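Local coordinates for fluvirucin B1 DH domain from module 1 (Actinomadura vulgaris, PDB 6OBV), which probably catalyses the loss of water from a beta-hydroxyacyl intermediate in the first extension module of the fluvirucin B1 polyketide synthase, at residues A199-G203 with N204-A208. Residues are numbered along the deposited sequence; the frame is centred on the assembly and turned at random.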
ATOM      1  N   ALA A 199     -24.614 -15.729  32.353  1.00 35.61           N
ATOM      2  CA  ALA A 199     -25.678 -15.585  31.374  1.00 31.58           C
ATOM      3  C   ALA A 199     -27.041 -15.742  32.037  1.00 33.03           C
ATOM      4  O   ALA A 199     -27.205 -16.517  32.982  1.00 34.52           O
ATOM      5  CB  ALA A 199     -25.532 -16.603  30.244  1.00 31.05           C
ATOM      6  N   TRP A 200     -28.019 -14.995  31.518  1.00 34.74           N
ATOM      7  CA  TRP A 200     -29.413 -15.062  31.939  1.00 36.01           C
ATOM      8  C   TRP A 200     -30.311 -15.180  30.708  1.00 34.37           C
ATOM      9  O   TRP A 200     -29.975 -14.693  29.624  1.00 36.27           O
ATOM     10  CB  TRP A 200     -29.839 -13.824  32.743  1.00 37.62           C
ATOM     11  CG  TRP A 200     -28.980 -13.449  33.936  1.00 40.35           C
ATOM     12  CD1 TRP A 200     -29.293 -13.615  35.256  1.00 44.48           C
ATOM     13  CD2 TRP A 200     -27.696 -12.808  33.910  1.00 41.96           C
ATOM     14  NE1 TRP A 200     -28.277 -13.130  36.055  1.00 41.49           N
ATOM     15  CE2 TRP A 200     -27.287 -12.631  35.253  1.00 43.50           C
ATOM     16  CE3 TRP A 200     -26.849 -12.375  32.887  1.00 38.21           C
ATOM     17  CZ2 TRP A 200     -26.066 -12.035  35.595  1.00 40.95           C
ATOM     18  CZ3 TRP A 200     -25.639 -11.783  33.228  1.00 40.47           C
ATOM     19  CH2 TRP A 200     -25.262 -11.617  34.570  1.00 38.30           C
ATOM     20  N   ILE A 201     -31.472 -15.804  30.882  1.00 30.77           N
ATOM     21  CA  ILE A 201     -32.421 -16.000  29.791  1.00 35.26           C
ATOM     22  C   ILE A 201     -33.760 -15.390  30.171  1.00 39.17           C
ATOM     23  O   ILE A 201     -34.228 -15.557  31.306  1.00 36.69           O
ATOM     24  CB  ILE A 201     -32.574 -17.487  29.435  1.00 37.76           C
ATOM     25  CG1 ILE A 201     -31.301 -17.975  28.734  1.00 37.85           C
ATOM     26  CG2 ILE A 201     -33.732 -17.688  28.503  1.00 37.62           C
ATOM     27  CD1 ILE A 201     -31.280 -19.473  28.538  1.00 47.74           C
ATOM     28  N   ARG A 202     -34.363 -14.665  29.228  1.00 34.56           N
ATOM     29  CA  ARG A 202     -35.706 -14.114  29.406  1.00 36.75           C
ATOM     30  C   ARG A 202     -36.448 -14.257  28.084  1.00 40.94           C
ATOM     31  O   ARG A 202     -36.076 -13.615  27.094  1.00 36.43           O
ATOM     32  CB  ARG A 202     -35.666 -12.649  29.843  1.00 34.82           C
ATOM     33  CG  ARG A 202     -37.094 -12.056  30.041  1.00 40.36           C
ATOM     34  CD  ARG A 202     -37.072 -10.586  30.399  1.00 40.05           C
ATOM     35  NE  ARG A 202     -36.448  -9.770  29.359  1.00 47.50           N
ATOM     36  CZ  ARG A 202     -36.303  -8.453  29.457  1.00 49.83           C
ATOM     37  NH1 ARG A 202     -36.742  -7.826  30.543  1.00 48.42           N
ATOM     38  NH2 ARG A 202     -35.725  -7.768  28.477  1.00 49.53           N
ATOM     39  N   GLY A 203     -37.504 -15.069  28.067  1.00 39.17           N
ATOM     40  CA  GLY A 203     -38.157 -15.362  26.800  1.00 39.07           C
ATOM     41  C   GLY A 203     -37.142 -15.910  25.816  1.00 38.11           C
ATOM     42  O   GLY A 203     -36.296 -16.742  26.163  1.00 43.12           O
ATOM     43  N   ASN A 204     -37.182 -15.420  24.579  1.00 36.43           N
ATOM     44  CA  ASN A 204     -36.184 -15.822  23.593  1.00 40.79           C
ATOM     45  C   ASN A 204     -34.974 -14.876  23.533  1.00 40.59           C
ATOM     46  O   ASN A 204     -34.268 -14.857  22.517  1.00 38.64           O
ATOM     47  CB  ASN A 204     -36.823 -15.958  22.208  1.00 45.76           C
ATOM     48  CG  ASN A 204     -37.481 -14.670  21.729  1.00 54.40           C
ATOM     49  OD1 ASN A 204     -37.189 -13.572  22.224  1.00 53.88           O
ATOM     50  ND2 ASN A 204     -38.380 -14.800  20.756  1.00 57.89           N
ATOM     51  N   GLU A 205     -34.712 -14.114  24.600  1.00 41.39           N
ATOM     52  CA  GLU A 205     -33.559 -13.225  24.695  1.00 40.44           C
ATOM     53  C   GLU A 205     -32.536 -13.776  25.683  1.00 36.86           C
ATOM     54  O   GLU A 205     -32.887 -14.418  26.675  1.00 41.38           O
ATOM     55  CB  GLU A 205     -33.972 -11.818  25.151  1.00 35.56           C
ATOM     56  CG  GLU A 205     -35.112 -11.229  24.348  1.00 49.30           C
ATOM     57  CD  GLU A 205     -35.672  -9.955  24.953  1.00 61.03           C
ATOM     58  OE1 GLU A 205     -35.526  -9.736  26.172  1.00 65.47           O
ATOM     59  OE2 GLU A 205     -36.265  -9.163  24.197  1.00 68.50           O
ATOM     60  N   VAL A 206     -31.270 -13.479  25.424  1.00 26.98           N
ATOM     61  CA  VAL A 206     -30.162 -13.873  26.284  1.00 34.77           C
ATOM     62  C   VAL A 206     -29.391 -12.629  26.706  1.00 32.76           C
ATOM     63  O   VAL A 206     -29.181 -11.706  25.910  1.00 27.08           O
ATOM     64  CB  VAL A 206     -29.208 -14.862  25.585  1.00 39.44           C
ATOM     65  CG1 VAL A 206     -28.162 -15.391  26.568  1.00 38.54           C
ATOM     66  CG2 VAL A 206     -29.984 -15.992  24.985  1.00 46.60           C
ATOM     67  N   PHE A 207     -28.938 -12.635  27.950  1.00 28.75           N
ATOM     68  CA  PHE A 207     -28.057 -11.622  28.486  1.00 30.62           C
ATOM     69  C   PHE A 207     -26.786 -12.308  28.961  1.00 35.70           C
ATOM     70  O   PHE A 207     -26.840 -13.405  29.529  1.00 41.06           O
ATOM     71  CB  PHE A 207     -28.738 -10.890  29.623  1.00 26.01           C
ATOM     72  CG  PHE A 207     -30.027 -10.257  29.232  1.00 31.34           C
ATOM     73  CD1 PHE A 207     -30.045  -8.994  28.638  1.00 32.91           C
ATOM     74  CD2 PHE A 207     -31.233 -10.908  29.457  1.00 34.76           C
ATOM     75  CE1 PHE A 207     -31.245  -8.401  28.250  1.00 27.88           C
ATOM     76  CE2 PHE A 207     -32.442 -10.317  29.082  1.00 41.45           C
ATOM     77  CZ  PHE A 207     -32.447  -9.061  28.479  1.00 35.01           C
ATOM     78  N   ALA A 208     -25.643 -11.675  28.728  1.00 29.61           N
ATOM     79  CA  ALA A 208     -24.365 -12.302  29.022  1.00 28.37           C
ATOM     80  C   ALA A 208     -23.401 -11.266  29.565  1.00 28.80           C
ATOM     81  O   ALA A 208     -23.510 -10.069  29.284  1.00 29.79           O
ATOM     82  CB  ALA A 208     -23.751 -12.967  27.780  1.00 23.41           C
TER
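Arg202 and Glu205 face each other as the last hydrogen-bonded pair of a two-residue beta hairpin, closed by a type II' turn through Gly203 and Asn204. Strands 196-202 and 205-211 form this hairpin in the double-hotdog fold of polyketide synthase dehydratases. Gly203 suits the first corner of the turn because its phi is positive, which favours glycine. The Arg202 and Glu205 side chains run side by side, and a salt bridge joins Arg202 NH2 to Glu205 OE1 at 3.0 Å. The carboxylate offers its syn lone pair and OE1 lies in the guanidinium plane, although the two planes are turned 51° apart; Arg202 NE adds a weak bond to the same oxygen. Arg202 reaches there by sending CG anti to its backbone N (chi1 -180°) and bending at chi3, which also sets NH2 3.5 Å from Phe207 CZ, at the edge of the phenyl ring.

Further along this face, Trp200 pairs with Phe207, its CE3 lying 4.1 Å from Phe207 CB. Broad aromatic residues suit these positions: Trp165 meets the indole edge-to-face, and His268 of the adjoining strand stacks on Phe207. Arg202 NH1 is held separately by Ala168 O. On the other face Ala199, Ile201 and Val206 pack against helix 238-241, where small or aliphatic side chains fit. The turn bond from Glu205 N to Arg202 O measures 2.9 Å, with the donor standing 40° out of the carbonyl plane.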